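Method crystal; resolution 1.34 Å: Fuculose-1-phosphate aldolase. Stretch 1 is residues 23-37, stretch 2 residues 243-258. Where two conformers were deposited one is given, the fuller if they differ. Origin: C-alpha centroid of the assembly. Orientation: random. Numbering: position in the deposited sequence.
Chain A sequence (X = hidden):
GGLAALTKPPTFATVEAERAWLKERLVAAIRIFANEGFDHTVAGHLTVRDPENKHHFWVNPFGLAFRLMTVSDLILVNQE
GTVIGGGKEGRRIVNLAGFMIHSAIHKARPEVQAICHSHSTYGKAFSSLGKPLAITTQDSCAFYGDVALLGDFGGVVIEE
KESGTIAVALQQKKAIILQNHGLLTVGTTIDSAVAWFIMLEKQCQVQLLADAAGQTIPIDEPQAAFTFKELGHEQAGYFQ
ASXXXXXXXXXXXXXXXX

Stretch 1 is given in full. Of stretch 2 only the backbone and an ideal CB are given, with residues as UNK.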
ATOM      1  N   LYS A  23     -11.238  28.049   5.916  1.00 11.72           N
ATOM      2  CA  LYS A  23     -10.640  27.297   7.015  1.00 12.37           C
ATOM      3  C   LYS A  23     -11.057  25.826   6.954  1.00 12.40           C
ATOM      4  O   LYS A  23     -10.222  24.931   7.110  1.00 12.31           O
ATOM      5  CB  LYS A  23     -11.013  27.921   8.366  1.00 12.23           C
ATOM      6  CG  LYS A  23     -10.331  29.267   8.627  1.00 13.50           C
ATOM      7  CD  LYS A  23     -10.718  29.894   9.966  1.00 13.54           C
ATOM      8  CE  LYS A  23     -10.175  29.085  11.137  1.00 15.46           C
ATOM      9  NZ  LYS A  23     -10.578  29.701  12.435  1.00 18.10           N
ATOM     10  N   GLU A  24     -12.335  25.564   6.708  1.00 11.70           N
ATOM     11  CA  GLU A  24     -12.759  24.177   6.586  1.00 11.86           C
ATOM     12  C   GLU A  24     -12.073  23.508   5.380  1.00 11.82           C
ATOM     13  O   GLU A  24     -11.684  22.330   5.444  1.00 11.47           O
ATOM     14  CB  GLU A  24     -14.282  24.083   6.463  1.00 12.11           C
ATOM     15  CG  GLU A  24     -14.761  22.627   6.335  1.00 14.85           C
ATOM     16  CD  GLU A  24     -16.223  22.488   5.956  1.00 19.55           C
ATOM     17  OE1 GLU A  24     -16.944  23.505   5.891  1.00 22.01           O
ATOM     18  OE2 GLU A  24     -16.655  21.344   5.703  1.00 19.65           O
ATOM     19  N   ARG A  25     -11.913  24.250   4.287  1.00 10.64           N
ATOM     20  CA  ARG A  25     -11.335  23.691   3.071  1.00 11.42           C
ATOM     21  C   ARG A  25      -9.856  23.372   3.301  1.00 10.61           C
ATOM     22  O   ARG A  25      -9.354  22.360   2.794  1.00 11.67           O
ATOM     23  CB  ARG A  25     -11.512  24.655   1.887  1.00 12.46           C
ATOM     24  CG  ARG A  25     -11.489  24.004   0.511  1.00 13.15           C
ATOM     25  CD  ARG A  25     -12.671  23.062   0.350  1.00 14.53           C
ATOM     26  NE  ARG A  25     -12.938  22.678  -1.031  1.00 13.82           N
ATOM     27  CZ  ARG A  25     -13.877  21.802  -1.368  1.00 17.50           C
ATOM     28  NH1 ARG A  25     -14.627  21.252  -0.421  1.00 17.62           N
ATOM     29  NH2 ARG A  25     -14.072  21.476  -2.636  1.00 20.05           N
ATOM     30  N   LEU A  26      -9.156  24.227   4.044  1.00 11.28           N
ATOM     31  CA  LEU A  26      -7.753  23.989   4.373  1.00 10.16           C
ATOM     32  C   LEU A  26      -7.615  22.751   5.242  1.00 10.97           C
ATOM     33  O   LEU A  26      -6.718  21.929   5.020  1.00 11.41           O
ATOM     34  CB  LEU A  26      -7.143  25.207   5.081  1.00 11.97           C
ATOM     35  CG  LEU A  26      -5.650  25.064   5.375  1.00 14.35           C
ATOM     36  CD1 LEU A  26      -4.860  24.907   4.097  1.00 20.90           C
ATOM     37  CD2 LEU A  26      -5.130  26.214   6.192  1.00 14.10           C
ATOM     38  N   VAL A  27      -8.500  22.594   6.222  1.00 11.00           N
ATOM     39  CA  VAL A  27      -8.495  21.396   7.043  1.00 10.51           C
ATOM     40  C   VAL A  27      -8.772  20.149   6.190  1.00 10.82           C
ATOM     41  O   VAL A  27      -8.087  19.126   6.334  1.00 11.04           O
ATOM     42  CB  VAL A  27      -9.517  21.514   8.188  1.00 11.05           C
ATOM     43  CG1 VAL A  27      -9.656  20.187   8.898  1.00 13.22           C
ATOM     44  CG2 VAL A  27      -9.080  22.583   9.165  1.00 13.44           C
ATOM     45  N   ALA A  28      -9.746  20.229   5.287  1.00 10.89           N
ATOM     46  CA  ALA A  28     -10.025  19.109   4.391  1.00 10.11           C
ATOM     47  C   ALA A  28      -8.782  18.765   3.574  1.00 10.40           C
ATOM     48  O   ALA A  28      -8.465  17.596   3.373  1.00 10.46           O
ATOM     49  CB  ALA A  28     -11.198  19.431   3.480  1.00 10.92           C
ATOM     50  N   ALA A  29      -8.067  19.781   3.108  1.00 10.72           N
ATOM     51  CA  ALA A  29      -6.854  19.560   2.320  1.00 10.83           C
ATOM     52  C   ALA A  29      -5.777  18.847   3.143  1.00  9.92           C
ATOM     53  O   ALA A  29      -5.142  17.894   2.672  1.00 10.81           O
ATOM     54  CB  ALA A  29      -6.322  20.875   1.780  1.00 10.93           C
ATOM     55  N   ILE A  30      -5.586  19.298   4.374  1.00  9.66           N
ATOM     56  CA  ILE A  30      -4.624  18.686   5.278  1.00 10.38           C
ATOM     57  C   ILE A  30      -5.020  17.229   5.558  1.00  9.68           C
ATOM     58  O   ILE A  30      -4.174  16.318   5.549  1.00 10.05           O
ATOM     59  CB  ILE A  30      -4.538  19.500   6.561  1.00 10.12           C
ATOM     60  CG1 ILE A  30      -3.915  20.871   6.258  1.00 11.04           C
ATOM     61  CG2 ILE A  30      -3.742  18.743   7.604  1.00 11.43           C
ATOM     62  CD1 ILE A  30      -4.177  21.937   7.333  1.00 14.07           C
ATOM     63  N   ARG A  31      -6.316  16.996   5.765  1.00 10.39           N
ATOM     64  CA  ARG A  31      -6.820  15.633   5.962  1.00  9.48           C
ATOM     65  C   ARG A  31      -6.610  14.750   4.720  1.00 10.16           C
ATOM     66  O   ARG A  31      -6.324  13.540   4.842  1.00 10.16           O
ATOM     67  CB  ARG A  31      -8.304  15.662   6.347  1.00  9.80           C
ATOM     68  CG  ARG A  31      -8.542  16.162   7.774  1.00 11.11           C
ATOM     69  CD  ARG A  31      -8.443  15.015   8.785  1.00 12.30           C
ATOM     70  NE  ARG A  31      -8.797  15.465  10.127  1.00 11.00           N
ATOM     71  CZ  ARG A  31      -9.478  14.747  11.008  1.00 10.75           C
ATOM     72  NH1 ARG A  31      -9.924  13.542  10.694  1.00 12.61           N
ATOM     73  NH2 ARG A  31      -9.756  15.259  12.194  1.00 12.51           N
ATOM     74  N   ILE A  32      -6.740  15.328   3.528  1.00  9.75           N
ATOM     75  CA  ILE A  32      -6.450  14.588   2.304  1.00 10.00           C
ATOM     76  C   ILE A  32      -4.977  14.187   2.274  1.00 10.01           C
ATOM     77  O   ILE A  32      -4.639  13.045   1.940  1.00 10.15           O
ATOM     78  CB  ILE A  32      -6.803  15.415   1.034  1.00 10.15           C
ATOM     79  CG1 ILE A  32      -8.316  15.484   0.844  1.00 10.67           C
ATOM     80  CG2 ILE A  32      -6.098  14.848  -0.206  1.00 11.37           C
ATOM     81  CD1 ILE A  32      -8.774  16.634  -0.042  1.00 11.80           C
ATOM     82  N   PHE A  33      -4.088  15.115   2.611  1.00  9.73           N
ATOM     83  CA  PHE A  33      -2.656  14.788   2.645  1.00 10.25           C
ATOM     84  C   PHE A  33      -2.379  13.620   3.588  1.00 11.31           C
ATOM     85  O   PHE A  33      -1.636  12.708   3.230  1.00 11.04           O
ATOM     86  CB  PHE A  33      -1.825  16.017   3.037  1.00 10.65           C
ATOM     87  CG  PHE A  33      -1.457  16.903   1.869  1.00  9.94           C
ATOM     88  CD1 PHE A  33      -2.410  17.280   0.929  1.00 11.84           C
ATOM     89  CD2 PHE A  33      -0.159  17.359   1.709  1.00 12.63           C
ATOM     90  CE1 PHE A  33      -2.077  18.109  -0.158  1.00 12.42           C
ATOM     91  CE2 PHE A  33       0.186  18.173   0.636  1.00 12.62           C
ATOM     92  CZ  PHE A  33      -0.778  18.565  -0.300  1.00 12.44           C
ATOM     93  N   ALA A  34      -3.013  13.600   4.752  1.00 10.54           N
ATOM     94  CA  ALA A  34      -2.844  12.459   5.655  1.00 10.61           C
ATOM     95  C   ALA A  34      -3.432  11.195   5.054  1.00 10.44           C
ATOM     96  O   ALA A  34      -2.825  10.121   5.149  1.00 11.89           O
ATOM     97  CB  ALA A  34      -3.473  12.731   6.996  1.00 12.34           C
ATOM     98  N   ASN A  35      -4.600  11.293   4.427  1.00 10.52           N
ATOM     99  CA  ASN A  35      -5.257  10.110   3.880  1.00 11.17           C
ATOM    100  C   ASN A  35      -4.479   9.500   2.715  1.00 11.29           C
ATOM    101  O   ASN A  35      -4.505   8.283   2.517  1.00 13.15           O
ATOM    102  CB  ASN A  35      -6.683  10.468   3.451  1.00 10.98           C
ATOM    103  CG  ASN A  35      -7.527   9.259   3.193  1.00 12.40           C
ATOM    104  OD1 ASN A  35      -7.826   8.490   4.118  1.00 14.75           O
ATOM    105  ND2 ASN A  35      -7.949   9.093   1.950  1.00 13.57           N
ATOM    106  N   GLU A  36      -3.795  10.352   1.952  1.00 12.35           N
ATOM    107  CA  GLU A  36      -2.935   9.911   0.850  1.00 12.55           C
ATOM    108  C   GLU A  36      -1.563   9.443   1.331  1.00 12.62           C
ATOM    109  O   GLU A  36      -0.781   8.890   0.548  1.00 15.46           O
ATOM    110  CB  GLU A  36      -2.750  11.043  -0.169  1.00 12.07           C
ATOM    111  CG  GLU A  36      -4.039  11.484  -0.860  1.00 13.87           C
ATOM    112  CD  GLU A  36      -4.635  10.429  -1.767  1.00 14.22           C
ATOM    113  OE1 GLU A  36      -3.877   9.660  -2.403  1.00 16.13           O
ATOM    114  OE2 GLU A  36      -5.877  10.362  -1.865  1.00 17.81           O
ATOM    115  N   GLY A  37      -1.253   9.681   2.602  1.00 12.40           N
ATOM    116  CA  GLY A  37       0.057   9.340   3.136  1.00 12.97           C
ATOM    117  C   GLY A  37       1.173  10.273   2.709  1.00 12.34           C
ATOM    118  O   GLY A  37       2.341   9.871   2.708  1.00 14.95           O
ATOM    119  N   UNK A 243     -13.048  15.321  -6.523  1.00 11.30           N
ATOM    120  CA  UNK A 243     -13.416  14.036  -5.906  1.00 11.70           C
ATOM    121  C   UNK A 243     -12.678  13.771  -4.586  1.00 13.03           C
ATOM    122  O   UNK A 243     -13.237  13.118  -3.703  1.00 11.92           O
ATOM    123  CB  UNK A 243     -13.129  12.895  -6.884  1.00 11.70           C
ATOM    124  N   UNK A 244     -11.469  14.301  -4.425  1.00 11.29           N
ATOM    125  CA  UNK A 244     -10.724  14.073  -3.186  1.00 11.02           C
ATOM    126  C   UNK A 244     -11.403  14.791  -2.024  1.00 10.31           C
ATOM    127  O   UNK A 244     -11.467  14.263  -0.906  1.00 11.07           O
ATOM    128  CB  UNK A 244      -9.276  14.545  -3.330  1.00 11.02           C
ATOM    129  N   UNK A 245     -11.914  15.996  -2.270  1.00 10.17           N
ATOM    130  CA  UNK A 245     -12.658  16.705  -1.238  1.00 10.55           C
ATOM    131  C   UNK A 245     -14.001  16.054  -0.943  1.00 11.69           C
ATOM    132  O   UNK A 245     -14.416  15.996   0.213  1.00 11.53           O
ATOM    133  CB  UNK A 245     -12.871  18.162  -1.655  1.00 10.55           C
ATOM    134  N   UNK A 246     -14.677  15.542  -1.967  1.00 10.62           N
ATOM    135  CA  UNK A 246     -15.921  14.820  -1.725  1.00 10.93           C
ATOM    136  C   UNK A 246     -15.684  13.640  -0.793  1.00 10.38           C
ATOM    137  O   UNK A 246     -16.417  13.441   0.173  1.00 12.40           O
ATOM    138  CB  UNK A 246     -16.529  14.340  -3.044  1.00 10.93           C
ATOM    139  N   UNK A 247     -14.643  12.867  -1.082  1.00 10.83           N
ATOM    140  CA  UNK A 247     -14.381  11.656  -0.318  1.00 10.82           C
ATOM    141  C   UNK A 247     -13.942  11.976   1.106  1.00 10.46           C
ATOM    142  O   UNK A 247     -14.431  11.354   2.053  1.00 11.85           O
ATOM    143  CB  UNK A 247     -13.315  10.811  -1.018  1.00 10.82           C
ATOM    144  N   UNK A 248     -13.046  12.939   1.286  1.00 10.34           N
ATOM    145  CA  UNK A 248     -12.560  13.168   2.640  1.00 11.61           C
ATOM    146  C   UNK A 248     -13.680  13.718   3.544  1.00 10.92           C
ATOM    147  O   UNK A 248     -13.713  13.427   4.749  1.00 11.53           O
ATOM    148  CB  UNK A 248     -11.373  14.134   2.615  1.00 11.61           C
ATOM    149  N   UNK A 249     -14.598  14.492   2.972  1.00 11.03           N
ATOM    150  CA  UNK A 249     -15.738  14.977   3.743  1.00 12.08           C
ATOM    151  C   UNK A 249     -16.624  13.816   4.179  1.00 12.01           C
ATOM    152  O   UNK A 249     -17.060  13.757   5.336  1.00 13.10           O
ATOM    153  CB  UNK A 249     -16.549  15.985   2.926  1.00 12.08           C
ATOM    154  N   UNK A 250     -16.866  12.880   3.262  1.00 12.23           N
ATOM    155  CA  UNK A 250     -17.651  11.689   3.581  1.00 12.87           C
ATOM    156  C   UNK A 250     -16.985  10.873   4.691  1.00 13.53           C
ATOM    157  O   UNK A 250     -17.651  10.438   5.628  1.00 15.92           O
ATOM    158  CB  UNK A 250     -17.838  10.826   2.332  1.00 12.87           C
ATOM    159  N   UNK A 251     -15.673  10.686   4.612  1.00 12.60           N
ATOM    160  CA  UNK A 251     -14.975   9.818   5.563  1.00 14.06           C
ATOM    161  C   UNK A 251     -14.780  10.444   6.937  1.00 12.61           C
ATOM    162  O   UNK A 251     -14.922   9.780   7.959  1.00 14.68           O
ATOM    163  CB  UNK A 251     -13.610   9.428   4.993  1.00 14.06           C
ATOM    164  N   UNK A 252     -14.406  11.720   6.955  1.00 12.95           N
ATOM    165  CA  UNK A 252     -13.893  12.326   8.184  1.00 12.23           C
ATOM    166  C   UNK A 252     -14.452  13.708   8.489  1.00 12.20           C
ATOM    167  O   UNK A 252     -14.040  14.336   9.470  1.00 12.53           O
ATOM    168  CB  UNK A 252     -12.368  12.418   8.104  1.00 12.23           C
ATOM    169  N   UNK A 253     -15.392  14.181   7.673  1.00 12.51           N
ATOM    170  CA  UNK A 253     -15.955  15.510   7.867  1.00 13.62           C
ATOM    171  C   UNK A 253     -16.494  15.776   9.260  1.00 13.62           C
ATOM    172  O   UNK A 253     -16.270  16.849   9.816  1.00 15.72           O
ATOM    173  CB  UNK A 253     -17.078  15.734   6.852  1.00 13.62           C
ATOM    174  N   UNK A 254     -17.195  14.810   9.842  1.00 15.58           N
ATOM    175  CA  UNK A 254     -17.743  15.007  11.178  0.54 18.73           C
ATOM    176  C   UNK A 254     -16.635  15.290  12.190  1.00 18.83           C
ATOM    177  O   UNK A 254     -16.821  16.086  13.113  1.00 21.52           O
ATOM    178  CB  UNK A 254     -18.549  13.780  11.607  0.54 18.73           C
ATOM    179  N   UNK A 255     -15.481  14.652  12.004  1.00 17.75           N
ATOM    180  CA  UNK A 255     -14.322  14.862  12.879  1.00 17.53           C
ATOM    181  C   UNK A 255     -13.670  16.218  12.643  1.00 14.71           C
ATOM    182  O   UNK A 255     -13.401  16.971  13.581  1.00 16.80           O
ATOM    183  CB  UNK A 255     -13.291  13.751  12.667  1.00 17.53           C
ATOM    184  N   UNK A 256     -13.386  16.526  11.385  1.00 13.44           N
ATOM    185  CA  UNK A 256     -12.479  17.637  11.145  1.00 13.10           C
ATOM    186  C   UNK A 256     -13.180  18.993  11.157  1.00 13.42           C
ATOM    187  O   UNK A 256     -12.521  20.028  11.278  1.00 14.23           O
ATOM    188  CB  UNK A 256     -11.768  17.439   9.805  1.00 13.10           C
ATOM    189  N   UNK A 257     -14.509  18.989  11.114  1.00 13.85           N
ATOM    190  CA  UNK A 257     -15.269  20.238  11.172  1.00 16.55           C
ATOM    191  C   UNK A 257     -15.314  20.881  12.554  1.00 19.30           C
ATOM    192  O   UNK A 257     -15.808  22.000  12.695  1.00 20.44           O
ATOM    193  CB  UNK A 257     -16.701  19.982  10.696  1.00 16.55           C
ATOM    194  N   UNK A 258     -14.777  20.203  13.566  1.00 17.79           N
ATOM    195  CA  UNK A 258     -14.851  20.692  14.943  1.00 19.25           C
ATOM    196  C   UNK A 258     -13.811  21.763  15.293  1.00 18.19           C
ATOM    197  O   UNK A 258     -12.851  22.004  14.559  1.00 19.30           O
ATOM    198  OXT UNK A 258     -13.926  22.435  16.320  1.00 24.17           O
ATOM    199  CB  UNK A 258     -14.692  19.511  15.903  1.00 19.25           C
TER

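The helix of stretch 2 crosses helix 23-36 almost at right angles (88°), its axis 9.6 Å away at closest approach. Position 243 lies out of reach of stretch 1, which therefore leaves its choice open; it is Pro243.

At 244 CA-to-CB points toward stretch 1, and the ideal CB lies 3.9 Å from Ile32 CD1, with the carboxylate of Glu36 farther along. A side chain with an apolar base suits, whether aliphatic or aromatic. Tyr244 rests its CB against Ile32 and brings its ring edge to Glu36, CD1 to OE2 at 3.8 Å.

Position 245 points sideways, yet its ideal CB is 3.7 Å from Arg25 NH2 and 4.7 Å from Ile32 CD1, and the small Ala28 and Ala29 leave room between them. A flat, apolar group could use both the cation and the methyl; long aliphatic chains could fill the space without stacking. Phe245 uses both the cation and the methyl. Ile32 CD1 sits over one face, 3.7 Å from the ring centroid, while the Arg25 guanidinium lies flat on the opposite face, with planes at 15°. Ala28 CB meets the ring edge.

Position 246 points away, so a polar residue is acceptable: Gln246. Position 247 points toward stretch 1 but finds nothing within 5.5 Å of its ideal CB; Val247 barely contributes.

At 248 the ideal CB faces Ile32 CG1 at 3.8 Å, with Ala28 and Arg31 CB nearby. This apolar hollow calls for a branched or medium-sized aliphatic chain. Ile248 fits among Ala28, Arg31, Ile32 and Asn35: its CG2 packs 3.8 Å from Ile32 CG1, and its CD1 lies 3.8 Å from Asn35 CB.

Position 249 points sideways, and a long polar chain could reach the periphery. Glu249 comes near the like-charged Glu24, a repulsion eased by water 1, which donates to both carboxylates, and by a salt bridge to residue 257. Position 250 is out of reach: His250. Position 251 points toward stretch 1, but nothing of it lies within 5.5 Å of the ideal CB, so several side chains, apolar or polar, could sit there; Leu251 only grazes Asn35, CD1 to OD1 at 4.4 Å.

At 252 the ideal CB is 3.7 Å from Arg31 NH1, so an acceptor is favoured, charged or neutral. Gln252 accepts from Arg31 NH1 through OE1 (3.0 Å), and water 5 links its NE2 to Asn35 OD1.

At 253 an ideal CB would clash with Glu249 O at 2.5 Å; Gly253 avoids this. Position 254 is out of reach: Glu254.

Position 255 has Arg31 NH2 3.9 Å from its ideal CB, favouring an acidic or other accepting group. Glu255 OE1 forms a salt bridge with Arg31 NH1 at 2.9 Å.

At 256 the ideal CB touches Val27 CG1 and Arg31 NE, both at 3.6 Å, and Ala28 leaves space beyond. A large, partly apolar group suits. Tyr256 lays a ring face over Ala28 CA, and its OH donates to water 1.

At 257 CA-to-CB points sideways and the ideal CB lies 5.2 Å from Glu24 OE2, inviting a long cation. Arg257 NE bonds Glu24 OE2 at 2.8 Å in a salt bridge. Position 258 reaches nothing; Lys258 ends the chain.

Stretch 2 243-258: PYFQVIEHLQGEEYRK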
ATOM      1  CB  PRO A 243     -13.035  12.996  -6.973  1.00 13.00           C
ATOM      2  CG  PRO A 243     -12.158  13.704  -7.942  1.00 17.38           C
ATOM      3  CD  PRO A 243     -12.512  15.154  -7.887  1.00 12.48           C
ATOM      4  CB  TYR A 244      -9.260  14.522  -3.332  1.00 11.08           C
ATOM      5  CG  TYR A 244      -8.528  13.777  -4.424  1.00 10.62           C
ATOM      6  CD1 TYR A 244      -7.900  12.558  -4.173  1.00 11.45           C
ATOM      7  CD2 TYR A 244      -8.479  14.285  -5.718  1.00 11.51           C
ATOM      8  CE1 TYR A 244      -7.246  11.864  -5.198  1.00 12.82           C
ATOM      9  CE2 TYR A 244      -7.840  13.613  -6.724  1.00 12.03           C
ATOM     10  CZ  TYR A 244      -7.226  12.409  -6.475  1.00 12.29           C
ATOM     11  OH  TYR A 244      -6.590  11.755  -7.498  1.00 13.67           O
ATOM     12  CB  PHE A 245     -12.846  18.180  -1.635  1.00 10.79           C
ATOM     13  CG  PHE A 245     -11.587  19.001  -1.486  1.00 10.90           C
ATOM     14  CD1 PHE A 245     -11.273  19.566  -0.258  1.00 11.70           C
ATOM     15  CD2 PHE A 245     -10.694  19.164  -2.545  1.00 12.78           C
ATOM     16  CE1 PHE A 245     -10.110  20.319  -0.090  1.00 11.87           C
ATOM     17  CE2 PHE A 245      -9.524  19.918  -2.383  1.00 13.04           C
ATOM     18  CZ  PHE A 245      -9.230  20.484  -1.141  1.00 11.68           C
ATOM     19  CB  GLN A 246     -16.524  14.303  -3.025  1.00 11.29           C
ATOM     20  CG  GLN A 246     -16.974  15.355  -4.021  1.00 12.56           C
ATOM     21  CD  GLN A 246     -17.020  14.783  -5.426  1.00 13.32           C
ATOM     22  OE1 GLN A 246     -17.229  13.584  -5.612  1.00 15.05           O
ATOM     23  NE2 GLN A 246     -16.827  15.633  -6.426  1.00 14.98           N
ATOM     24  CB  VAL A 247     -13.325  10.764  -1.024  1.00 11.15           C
ATOM     25  CG1 VAL A 247     -12.878   9.608  -0.108  1.00 12.42           C
ATOM     26  CG2 VAL A 247     -13.911  10.198  -2.318  1.00 12.02           C
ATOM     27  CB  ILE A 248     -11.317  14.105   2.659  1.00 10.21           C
ATOM     28  CG1 ILE A 248     -10.509  13.907   3.952  1.00 11.67           C
ATOM     29  CG2 ILE A 248     -11.704  15.560   2.469  1.00 11.37           C
ATOM     30  CD1 ILE A 248      -9.864  12.520   4.096  1.00 13.81           C
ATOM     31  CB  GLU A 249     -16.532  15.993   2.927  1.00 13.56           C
ATOM     32  CG  GLU A 249     -17.687  16.644   3.686  1.00 15.89           C
ATOM     33  CD  GLU A 249     -18.331  17.763   2.889  1.00 22.15           C
ATOM     34  OE1 GLU A 249     -19.539  17.661   2.598  1.00 26.96           O
ATOM     35  OE2 GLU A 249     -17.631  18.751   2.557  1.00 20.71           O
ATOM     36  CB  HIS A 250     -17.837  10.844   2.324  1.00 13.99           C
ATOM     37  CG  HIS A 250     -18.545   9.551   2.563  1.00 16.49           C
ATOM     38  ND1 HIS A 250     -19.891   9.476   2.851  1.00 21.54           N
ATOM     39  CD2 HIS A 250     -18.090   8.276   2.551  1.00 19.24           C
ATOM     40  CE1 HIS A 250     -20.235   8.209   3.002  1.00 23.09           C
ATOM     41  NE2 HIS A 250     -19.160   7.460   2.832  1.00 21.06           N
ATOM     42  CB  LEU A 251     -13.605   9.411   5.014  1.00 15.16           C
ATOM     43  CG  LEU A 251     -13.607   8.576   3.736  1.00 17.58           C
ATOM     44  CD1 LEU A 251     -12.173   8.358   3.263  1.00 18.56           C
ATOM     45  CD2 LEU A 251     -14.329   7.251   3.927  1.00 21.62           C
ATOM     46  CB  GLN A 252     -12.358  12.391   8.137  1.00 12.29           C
ATOM     47  CG  GLN A 252     -11.736  11.007   8.302  1.00 13.17           C
ATOM     48  CD  GLN A 252     -10.237  10.970   8.053  1.00 13.22           C
ATOM     49  OE1 GLN A 252      -9.540  11.984   8.187  1.00 12.58           O
ATOM     50  NE2 GLN A 252      -9.728   9.797   7.692  1.00 13.87           N
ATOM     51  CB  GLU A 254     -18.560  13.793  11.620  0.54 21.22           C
ATOM     52  CG  GLU A 254     -19.807  13.549  10.795  0.54 27.59           C
ATOM     53  CD  GLU A 254     -20.671  12.442  11.361  0.54 34.67           C
ATOM     54  OE1 GLU A 254     -20.406  12.001  12.500  0.54 34.64           O
ATOM     55  OE2 GLU A 254     -21.618  12.013  10.668  0.54 35.78           O
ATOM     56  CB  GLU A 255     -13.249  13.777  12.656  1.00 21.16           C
ATOM     57  CG  GLU A 255     -13.617  12.360  13.105  1.00 30.80           C
ATOM     58  CD  GLU A 255     -12.488  11.334  12.891  1.00 36.97           C
ATOM     59  OE1 GLU A 255     -11.375  11.703  12.443  1.00 22.91           O
ATOM     60  OE2 GLU A 255     -12.719  10.140  13.177  1.00 44.36           O
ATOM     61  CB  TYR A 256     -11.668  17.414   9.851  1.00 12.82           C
ATOM     62  CG  TYR A 256     -12.347  17.477   8.500  1.00 11.91           C
ATOM     63  CD1 TYR A 256     -12.921  18.656   8.016  1.00 12.13           C
ATOM     64  CD2 TYR A 256     -12.304  16.379   7.649  1.00 11.29           C
ATOM     65  CE1 TYR A 256     -13.492  18.701   6.744  1.00 11.54           C
ATOM     66  CE2 TYR A 256     -12.859  16.423   6.388  1.00 12.47           C
ATOM     67  CZ  TYR A 256     -13.449  17.573   5.938  1.00 11.21           C
ATOM     68  OH  TYR A 256     -14.002  17.590   4.674  1.00 14.99           O
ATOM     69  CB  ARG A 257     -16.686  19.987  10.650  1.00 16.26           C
ATOM     70  CG  ARG A 257     -16.707  19.870   9.139  1.00 16.96           C
ATOM     71  CD  ARG A 257     -18.002  19.252   8.609  1.00 21.06           C
ATOM     72  NE  ARG A 257     -18.162  19.572   7.195  1.00 19.58           N
ATOM     73  CZ  ARG A 257     -19.239  19.288   6.473  1.00 23.93           C
ATOM     74  NH1 ARG A 257     -20.260  18.639   7.019  1.00 30.28           N
ATOM     75  NH2 ARG A 257     -19.289  19.655   5.200  1.00 22.99           N
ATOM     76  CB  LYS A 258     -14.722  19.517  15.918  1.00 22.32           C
ATOM     77  CG  LYS A 258     -15.867  18.520  15.826  1.00 25.92           C
ATOM     78  CD  LYS A 258     -15.704  17.394  16.834  1.00 31.63           C
ATOM     79  CE  LYS A 258     -16.864  16.414  16.746  1.00 33.67           C
ATOM     80  NZ  LYS A 258     -16.747  15.319  17.753  1.00 40.90           N
TER
HETATM   81  O   HOH W   1     -15.424  19.673   4.027  1.00 17.35           O
HETATM   82  O   HOH W   2     -16.215  18.435   0.118  1.00 29.34           O
HETATM   83  O   HOH W   3      -6.940  12.065   7.159  1.00 11.61           O
HETATM   84  O   HOH W   4     -10.122  13.586  14.476  1.00 30.47           O
HETATM   85  O   HOH W   5      -6.930   9.341   6.726  1.00 13.79           O
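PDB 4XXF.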